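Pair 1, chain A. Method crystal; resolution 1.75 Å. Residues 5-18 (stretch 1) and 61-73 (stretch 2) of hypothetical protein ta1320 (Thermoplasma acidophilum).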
# COMPACT_ATOMS: atom_id res chain seq x y z
N GLY A 5 -21.71 -16.67 -8.64
CA GLY A 5 -21.61 -15.46 -7.85
C GLY A 5 -20.18 -15.18 -7.43
O GLY A 5 -19.39 -16.10 -7.22
N ILE A 6 -19.85 -13.90 -7.28
CA ILE A 6 -18.50 -13.51 -6.89
C ILE A 6 -18.15 -13.97 -5.47
O ILE A 6 -17.00 -14.28 -5.17
CB ILE A 6 -18.32 -11.98 -6.99
CG1 ILE A 6 -16.85 -11.60 -6.83
CG2 ILE A 6 -19.20 -11.28 -5.95
CD1 ILE A 6 -16.57 -10.13 -7.03
N LYS A 7 -19.15 -14.03 -4.59
CA LYS A 7 -18.91 -14.46 -3.22
C LYS A 7 -18.49 -15.93 -3.23
O LYS A 7 -17.54 -16.32 -2.54
CB LYS A 7 -20.18 -14.25 -2.38
CG LYS A 7 -20.02 -14.49 -0.87
CD LYS A 7 -20.25 -15.95 -0.50
CE LYS A 7 -20.30 -16.14 1.01
NZ LYS A 7 -20.55 -17.57 1.37
N ASN A 8 -19.17 -16.75 -4.03
CA ASN A 8 -18.83 -18.16 -4.12
C ASN A 8 -17.52 -18.38 -4.86
O ASN A 8 -16.73 -19.24 -4.48
CB ASN A 8 -19.95 -18.95 -4.80
CG ASN A 8 -21.14 -19.17 -3.90
OD1 ASN A 8 -21.01 -19.71 -2.80
ND2 ASN A 8 -22.32 -18.76 -4.36
N ASP A 9 -17.29 -17.59 -5.90
CA ASP A 9 -16.06 -17.71 -6.68
C ASP A 9 -14.84 -17.32 -5.85
O ASP A 9 -13.77 -17.92 -5.98
CB ASP A 9 -16.13 -16.84 -7.94
CG ASP A 9 -17.22 -17.28 -8.90
OD1 ASP A 9 -17.59 -18.48 -8.88
OD2 ASP A 9 -17.71 -16.44 -9.69
N LEU A 10 -15.00 -16.31 -4.99
CA LEU A 10 -13.91 -15.87 -4.13
C LEU A 10 -13.70 -16.92 -3.04
O LEU A 10 -12.58 -17.31 -2.74
CB LEU A 10 -14.24 -14.53 -3.47
CG LEU A 10 -13.24 -14.02 -2.42
CD1 LEU A 10 -11.88 -13.77 -3.06
CD2 LEU A 10 -13.77 -12.73 -1.79
N GLU A 11 -14.81 -17.37 -2.46
CA GLU A 11 -14.75 -18.36 -1.40
C GLU A 11 -13.94 -19.60 -1.78
O GLU A 11 -13.12 -20.07 -0.99
CB GLU A 11 -16.17 -18.78 -0.99
CG GLU A 11 -16.20 -19.50 0.35
CD GLU A 11 -17.58 -20.02 0.73
OE1 GLU A 11 -18.58 -19.33 0.45
OE2 GLU A 11 -17.66 -21.13 1.31
N ILE A 12 -14.13 -20.12 -3.00
CA ILE A 12 -13.39 -21.30 -3.40
C ILE A 12 -11.90 -21.02 -3.55
O ILE A 12 -11.08 -21.92 -3.38
CB ILE A 12 -13.95 -21.94 -4.70
CG1 ILE A 12 -13.99 -20.91 -5.82
CG2 ILE A 12 -15.33 -22.50 -4.43
CD1 ILE A 12 -14.48 -21.48 -7.14
N ARG A 13 -11.54 -19.78 -3.86
CA ARG A 13 -10.13 -19.45 -3.97
C ARG A 13 -9.54 -19.35 -2.57
O ARG A 13 -8.39 -19.72 -2.34
CB ARG A 13 -9.93 -18.14 -4.75
CG ARG A 13 -10.27 -18.24 -6.23
CD ARG A 13 -9.33 -19.21 -6.95
NE ARG A 13 -7.96 -18.70 -7.05
CZ ARG A 13 -7.54 -17.87 -8.01
NH1 ARG A 13 -8.37 -17.46 -8.95
NH2 ARG A 13 -6.28 -17.45 -8.01
N LEU A 14 -10.33 -18.86 -1.62
CA LEU A 14 -9.85 -18.75 -0.24
C LEU A 14 -9.72 -20.14 0.40
O LEU A 14 -8.85 -20.35 1.24
CB LEU A 14 -10.81 -17.89 0.59
CG LEU A 14 -10.92 -16.41 0.21
CD1 LEU A 14 -11.90 -15.69 1.16
CD2 LEU A 14 -9.54 -15.77 0.29
N GLN A 15 -10.56 -21.08 -0.01
CA GLN A 15 -10.50 -22.42 0.57
C GLN A 15 -9.21 -23.15 0.20
O GLN A 15 -8.83 -24.11 0.86
CB GLN A 15 -11.74 -23.21 0.14
CG GLN A 15 -13.03 -22.64 0.74
CD GLN A 15 -14.29 -23.12 0.04
OE1 GLN A 15 -14.28 -23.39 -1.16
NE2 GLN A 15 -15.38 -23.19 0.79
N LYS A 16 -8.54 -22.68 -0.85
CA LYS A 16 -7.29 -23.30 -1.28
C LYS A 16 -6.14 -22.92 -0.34
O LYS A 16 -5.14 -23.64 -0.24
CB LYS A 16 -6.95 -22.87 -2.70
CG LYS A 16 -8.02 -23.24 -3.72
CD LYS A 16 -7.65 -22.75 -5.11
CE LYS A 16 -8.76 -23.03 -6.10
NZ LYS A 16 -8.45 -22.48 -7.45
N LEU A 17 -6.29 -21.80 0.36
CA LEU A 17 -5.26 -21.34 1.30
C LEU A 17 -5.04 -22.37 2.41
O LEU A 17 -5.83 -23.29 2.59
CB LEU A 17 -5.67 -20.00 1.91
CG LEU A 17 -5.40 -18.72 1.11
CD1 LEU A 17 -5.89 -18.86 -0.32
CD2 LEU A 17 -6.08 -17.55 1.80
N GLN A 18 -3.95 -22.19 3.14
CA GLN A 18 -3.59 -23.09 4.24
C GLN A 18 -3.95 -22.48 5.59
O GLN A 18 -3.57 -21.35 5.89
CB GLN A 18 -2.10 -23.40 4.19
CG GLN A 18 -1.62 -23.91 2.84
CD GLN A 18 -0.11 -24.02 2.76
OE1 GLN A 18 0.44 -24.37 1.71
NE2 GLN A 18 0.57 -23.71 3.85
N GLY A 61 -2.80 -12.65 10.51
CA GLY A 61 -2.79 -14.07 10.82
C GLY A 61 -2.34 -14.90 9.62
O GLY A 61 -1.29 -14.63 9.05
N ASN A 62 -3.15 -15.89 9.23
CA ASN A 62 -2.80 -16.74 8.10
C ASN A 62 -2.92 -15.96 6.78
O ASN A 62 -2.63 -16.49 5.71
CB ASN A 62 -3.72 -17.96 8.05
CG ASN A 62 -5.06 -17.67 7.39
OD1 ASN A 62 -5.76 -16.72 7.75
ND2 ASN A 62 -5.42 -18.50 6.41
N GLY A 63 -3.37 -14.71 6.88
CA GLY A 63 -3.49 -13.85 5.73
C GLY A 63 -4.75 -13.96 4.87
O GLY A 63 -4.82 -13.33 3.83
N ILE A 64 -5.75 -14.72 5.31
CA ILE A 64 -6.95 -14.88 4.51
C ILE A 64 -7.60 -13.58 4.01
O ILE A 64 -7.96 -13.48 2.84
CB ILE A 64 -8.01 -15.74 5.24
CG1 ILE A 64 -9.16 -16.06 4.29
CG2 ILE A 64 -8.51 -15.03 6.49
CD1 ILE A 64 -10.20 -17.02 4.87
N LEU A 65 -7.74 -12.58 4.87
CA LEU A 65 -8.36 -11.34 4.43
C LEU A 65 -7.48 -10.55 3.46
O LEU A 65 -8.00 -9.86 2.57
CB LEU A 65 -8.76 -10.47 5.63
CG LEU A 65 -9.82 -11.06 6.57
CD1 LEU A 65 -10.20 -10.02 7.63
CD2 LEU A 65 -11.05 -11.48 5.79
N ALA A 66 -6.17 -10.66 3.60
CA ALA A 66 -5.24 -9.96 2.72
C ALA A 66 -5.23 -10.63 1.36
O ALA A 66 -5.30 -9.96 0.33
CB ALA A 66 -3.83 -9.96 3.32
N CYS A 67 -5.15 -11.96 1.35
CA CYS A 67 -5.15 -12.72 0.11
C CYS A 67 -6.46 -12.45 -0.63
O CYS A 67 -6.48 -12.29 -1.85
CB CYS A 67 -5.04 -14.22 0.38
SG CYS A 67 -3.47 -14.80 1.10
N GLY A 68 -7.56 -12.41 0.13
CA GLY A 68 -8.86 -12.15 -0.47
C GLY A 68 -8.93 -10.79 -1.13
O GLY A 68 -9.53 -10.63 -2.21
N SER A 69 -8.35 -9.79 -0.49
CA SER A 69 -8.35 -8.44 -1.04
C SER A 69 -7.57 -8.44 -2.34
O SER A 69 -7.95 -7.79 -3.30
CB SER A 69 -7.72 -7.45 -0.06
OG SER A 69 -8.49 -7.35 1.12
N TYR A 70 -6.46 -9.17 -2.35
CA TYR A 70 -5.61 -9.27 -3.54
C TYR A 70 -6.39 -9.97 -4.65
O TYR A 70 -6.37 -9.55 -5.81
CB TYR A 70 -4.35 -10.07 -3.19
CG TYR A 70 -3.38 -10.22 -4.34
CD1 TYR A 70 -2.61 -9.15 -4.78
CD2 TYR A 70 -3.22 -11.45 -4.97
CE1 TYR A 70 -1.69 -9.30 -5.83
CE2 TYR A 70 -2.31 -11.62 -6.01
CZ TYR A 70 -1.55 -10.54 -6.43
OH TYR A 70 -0.63 -10.72 -7.44
N LEU A 71 -7.08 -11.05 -4.29
CA LEU A 71 -7.87 -11.80 -5.27
C LEU A 71 -9.02 -10.97 -5.83
O LEU A 71 -9.46 -11.21 -6.96
CB LEU A 71 -8.41 -13.08 -4.63
CG LEU A 71 -7.31 -14.08 -4.25
CD1 LEU A 71 -7.86 -15.14 -3.30
CD2 LEU A 71 -6.76 -14.72 -5.52
N LEU A 72 -9.49 -9.99 -5.07
CA LEU A 72 -10.58 -9.13 -5.53
C LEU A 72 -10.10 -7.94 -6.38
O LEU A 72 -10.89 -7.07 -6.75
CB LEU A 72 -11.40 -8.62 -4.33
CG LEU A 72 -12.36 -9.66 -3.75
CD1 LEU A 72 -13.00 -9.13 -2.48
CD2 LEU A 72 -13.44 -9.99 -4.78
N GLY A 73 -8.81 -7.91 -6.68
CA GLY A 73 -8.30 -6.85 -7.53
C GLY A 73 -7.80 -5.57 -6.88
O GLY A 73 -7.80 -4.51 -7.53

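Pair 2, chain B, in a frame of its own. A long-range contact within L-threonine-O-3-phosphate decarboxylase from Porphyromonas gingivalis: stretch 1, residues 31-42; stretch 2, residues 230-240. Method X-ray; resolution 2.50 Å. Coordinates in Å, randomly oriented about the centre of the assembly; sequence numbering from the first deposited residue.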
# COMPACT_ATOMS: atom_id res chain seq x y z
N ASP B 31 5.17 23.52 -4.43
CA ASP B 31 4.69 23.90 -5.77
C ASP B 31 5.44 23.07 -6.79
O ASP B 31 4.83 22.54 -7.72
CB ASP B 31 4.89 25.42 -6.07
CG ASP B 31 4.13 26.34 -5.08
OD1 ASP B 31 3.01 25.99 -4.61
OD2 ASP B 31 4.68 27.44 -4.78
N HIS B 32 6.75 22.93 -6.61
CA HIS B 32 7.55 22.27 -7.61
C HIS B 32 7.49 20.75 -7.60
O HIS B 32 7.48 20.12 -8.66
CB HIS B 32 8.96 22.83 -7.63
CG HIS B 32 8.97 24.27 -8.00
ND1 HIS B 32 8.92 25.28 -7.06
CD2 HIS B 32 8.90 24.87 -9.21
CE1 HIS B 32 8.86 26.45 -7.68
NE2 HIS B 32 8.85 26.22 -8.99
N LEU B 33 7.42 20.15 -6.41
CA LEU B 33 7.10 18.76 -6.37
C LEU B 33 5.75 18.56 -7.09
O LEU B 33 5.61 17.68 -7.93
CB LEU B 33 7.02 18.28 -4.92
CG LEU B 33 6.36 16.91 -4.72
CD1 LEU B 33 7.08 15.85 -5.52
CD2 LEU B 33 6.32 16.52 -3.26
N GLU B 34 4.75 19.36 -6.77
CA GLU B 34 3.42 19.12 -7.31
C GLU B 34 3.29 19.38 -8.81
O GLU B 34 2.60 18.68 -9.49
CB GLU B 34 2.38 19.92 -6.52
CG GLU B 34 2.15 19.35 -5.14
CD GLU B 34 1.05 20.08 -4.39
OE1 GLU B 34 0.63 21.15 -4.88
OE2 GLU B 34 0.62 19.57 -3.33
N LYS B 35 3.93 20.43 -9.30
CA LYS B 35 4.02 20.63 -10.72
C LYS B 35 4.65 19.39 -11.38
O LYS B 35 4.17 18.94 -12.42
CB LYS B 35 4.83 21.89 -11.03
CG LYS B 35 5.08 22.11 -12.51
CD LYS B 35 3.80 21.86 -13.31
CE LYS B 35 3.62 22.89 -14.42
NZ LYS B 35 3.79 24.30 -13.91
N HIS B 36 5.71 18.85 -10.77
CA HIS B 36 6.35 17.63 -11.29
C HIS B 36 5.41 16.41 -11.46
O HIS B 36 5.44 15.74 -12.47
CB HIS B 36 7.62 17.26 -10.49
CG HIS B 36 8.39 16.12 -11.08
ND1 HIS B 36 9.21 16.25 -12.17
CD2 HIS B 36 8.44 14.81 -10.73
CE1 HIS B 36 9.75 15.08 -12.47
NE2 HIS B 36 9.31 14.19 -11.61
N LEU B 37 4.56 16.13 -10.48
CA LEU B 37 3.58 15.06 -10.62
C LEU B 37 2.53 15.32 -11.70
O LEU B 37 1.98 14.38 -12.30
CB LEU B 37 2.87 14.83 -9.28
CG LEU B 37 3.83 14.48 -8.16
CD1 LEU B 37 3.07 14.49 -6.81
CD2 LEU B 37 4.66 13.19 -8.40
N VAL B 38 2.23 16.59 -11.92
CA VAL B 38 1.24 16.98 -12.91
C VAL B 38 1.83 16.68 -14.29
O VAL B 38 1.16 16.18 -15.21
CB VAL B 38 0.88 18.47 -12.73
CG1 VAL B 38 -0.01 18.95 -13.86
CG2 VAL B 38 0.20 18.68 -11.37
N GLU B 39 3.12 16.95 -14.41
CA GLU B 39 3.84 16.68 -15.65
C GLU B 39 3.96 15.18 -15.97
O GLU B 39 3.84 14.77 -17.14
CB GLU B 39 5.20 17.40 -15.64
CG GLU B 39 5.06 18.92 -15.78
CD GLU B 39 6.35 19.67 -15.52
OE1 GLU B 39 7.38 19.01 -15.26
OE2 GLU B 39 6.34 20.93 -15.56
N ASN B 40 4.18 14.36 -14.94
CA ASN B 40 4.33 12.92 -15.12
C ASN B 40 3.13 12.13 -14.67
O ASN B 40 3.26 10.98 -14.24
CB ASN B 40 5.58 12.42 -14.41
CG ASN B 40 6.82 13.12 -14.92
OD1 ASN B 40 7.43 12.69 -15.91
ND2 ASN B 40 7.18 14.24 -14.26
N LEU B 41 1.96 12.73 -14.82
CA LEU B 41 0.73 12.09 -14.41
C LEU B 41 0.40 10.79 -15.14
O LEU B 41 -0.27 9.92 -14.59
CB LEU B 41 -0.44 13.05 -14.45
CG LEU B 41 -1.55 12.56 -13.51
CD1 LEU B 41 -1.08 12.39 -12.04
CD2 LEU B 41 -2.78 13.45 -13.59
N ASN B 42 0.86 10.65 -16.38
CA ASN B 42 0.64 9.43 -17.12
C ASN B 42 1.22 8.17 -16.48
O ASN B 42 0.82 7.06 -16.84
CB ASN B 42 1.15 9.56 -18.53
CG ASN B 42 0.30 10.47 -19.35
OD1 ASN B 42 -0.84 10.78 -18.97
ND2 ASN B 42 0.84 10.91 -20.50
N ALA B 230 2.92 4.39 -8.33
CA ALA B 230 3.75 5.03 -9.37
C ALA B 230 4.06 6.48 -9.10
O ALA B 230 5.18 6.91 -9.29
CB ALA B 230 3.09 4.89 -10.79
N LEU B 231 3.04 7.23 -8.68
CA LEU B 231 3.20 8.63 -8.37
C LEU B 231 4.11 8.80 -7.18
O LEU B 231 4.87 9.76 -7.15
CB LEU B 231 1.87 9.27 -8.03
CG LEU B 231 0.97 9.57 -9.21
CD1 LEU B 231 -0.38 9.99 -8.65
CD2 LEU B 231 1.59 10.64 -10.18
N ALA B 232 4.00 7.90 -6.20
CA ALA B 232 4.87 7.96 -5.02
C ALA B 232 6.31 7.75 -5.40
O ALA B 232 7.20 8.44 -4.88
CB ALA B 232 4.44 6.94 -3.91
N ILE B 233 6.55 6.82 -6.32
CA ILE B 233 7.91 6.54 -6.78
C ILE B 233 8.48 7.82 -7.39
O ILE B 233 9.63 8.19 -7.19
CB ILE B 233 7.98 5.30 -7.78
CG1 ILE B 233 8.14 3.98 -7.00
CG2 ILE B 233 9.15 5.41 -8.69
CD1 ILE B 233 7.43 2.76 -7.63
N GLU B 234 7.59 8.52 -8.09
CA GLU B 234 7.89 9.70 -8.85
C GLU B 234 8.16 10.92 -7.94
O GLU B 234 9.11 11.68 -8.16
CB GLU B 234 6.75 9.94 -9.84
CG GLU B 234 6.93 11.07 -10.78
CD GLU B 234 8.00 10.85 -11.86
OE1 GLU B 234 8.52 9.74 -12.01
OE2 GLU B 234 8.32 11.83 -12.57
N ALA B 235 7.36 11.07 -6.88
CA ALA B 235 7.58 12.11 -5.88
C ALA B 235 8.92 11.92 -5.20
O ALA B 235 9.70 12.87 -5.05
CB ALA B 235 6.46 12.12 -4.86
N ALA B 236 9.19 10.69 -4.78
CA ALA B 236 10.45 10.38 -4.10
C ALA B 236 11.68 10.66 -4.95
O ALA B 236 12.66 11.23 -4.44
CB ALA B 236 10.46 8.93 -3.57
N LYS B 237 11.65 10.24 -6.21
CA LYS B 237 12.73 10.50 -7.16
C LYS B 237 13.06 11.99 -7.26
O LYS B 237 14.22 12.39 -7.27
CB LYS B 237 12.35 9.95 -8.54
CG LYS B 237 12.85 8.56 -8.79
CD LYS B 237 12.17 7.92 -9.97
CE LYS B 237 12.54 6.42 -10.09
NZ LYS B 237 11.80 5.72 -11.14
N PHE B 238 12.01 12.81 -7.32
CA PHE B 238 12.13 14.26 -7.33
C PHE B 238 12.75 14.85 -6.04
O PHE B 238 13.69 15.64 -6.09
CB PHE B 238 10.76 14.89 -7.60
CG PHE B 238 10.84 16.32 -8.02
CD1 PHE B 238 10.50 17.33 -7.15
CD2 PHE B 238 11.27 16.66 -9.29
CE1 PHE B 238 10.58 18.65 -7.55
CE2 PHE B 238 11.35 17.97 -9.67
CZ PHE B 238 11.01 18.96 -8.80
N ILE B 239 12.22 14.47 -4.88
CA ILE B 239 12.83 14.88 -3.61
C ILE B 239 14.34 14.53 -3.54
O ILE B 239 15.15 15.37 -3.11
CB ILE B 239 12.06 14.31 -2.40
CG1 ILE B 239 10.67 14.98 -2.32
CG2 ILE B 239 12.90 14.44 -1.10
CD1 ILE B 239 9.57 14.11 -1.66
N LEU B 240 14.69 13.32 -3.95
CA LEU B 240 16.09 12.87 -3.93
C LEU B 240 17.03 13.69 -4.81
O LEU B 240 18.18 13.87 -4.45
CB LEU B 240 16.21 11.41 -4.33
CG LEU B 240 15.91 10.45 -3.20
CD1 LEU B 240 15.98 9.01 -3.70
CD2 LEU B 240 16.90 10.71 -2.11

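What backbone arrangement do the two pairs share? In each, two helices pack with their N-to-C directions running in broadly opposing directions, at 129° in pair 1 and 136° in pair 2, and their axes approach to 10.3 Å and 9.9 Å. The N, CA and C atoms of 14 central residues superpose with an RMSD of 0.5 Å. The buried surface is also similar, 526 Å² against 546 Å². The backbones come equally close: in pair 1 the CA atoms of Leu A14 and Gly A68 lie 6.7 Å apart, and in pair 2 the same separation is found between the CA atoms of Leu B33 and Ala B235, with the CA atoms of Leu B37 and Leu B231 at 6.8 Å.

Which side chains are the same at matched positions? Two leucines on the first helix coincide, Leu A10 matching Leu B33 and Leu A14 matching Leu B37, and each couple has the same rotamers: t, p for the first and m, t for the second. Leu A14 and Leu B37 both start sideways, but their ends come nearer to the partner helix and reach its backbone. Leu A14 CD2 lies 3.8 Å from Ile A64 O, and Leu B37 CD2 lies 3.7 Å from Leu B231 O, on the matched residue. Ile A64 and Leu B231 are thus different apolar residues filling one place.

How does each pair treat the small residue at the centre of the second helix? Gly A68 matches Ala B235. In pair 1, Leu A14 CD2 rests 3.8 Å from Gly A68 CA; a CB modelled on that glycine would stand only 3.5 Å from Leu A14 CD2 and be crowded by Ile A64 O at 3.2 Å. Pair 2 accommodates a methyl group here, with Ala B235 CB 3.8 Å from Leu B33 CD1 and 4.1 Å from Leu B37 CD2. Both leucines therefore touch a methyl group in pair 2, where pair 1 offers bare backbone.

Where do the solutions diverge most? Arg A13 matches His B36, and Leu A71 matches Phe B238. In pair 1 an aliphatic group covers one face of the guanidinium, with Leu A71 CD2 3.7 Å from Arg A13 NH2. Pair 2 instead has two flat rings in an offset stack, their centroids 4.4 Å apart and planes at 21°, while His B36 CB also sits over the face of the Phe B238 ring. The histidine adds a polar link, a weak hydrogen bond from His B36 NE2 to Glu B234 OE2 at 2.7 Å, its angle of 119° far from linear. Cys A67 takes the glutamate's position and Leu A17 that of Asn B40, so pair 1 has an apolar contact there, Leu A17 CD2 to Cys A67 CB at 3.8 Å. In pair 1 a weak hydrogen bond also runs from Asn A62 ND2 to Gln A18 O, 3.4 Å.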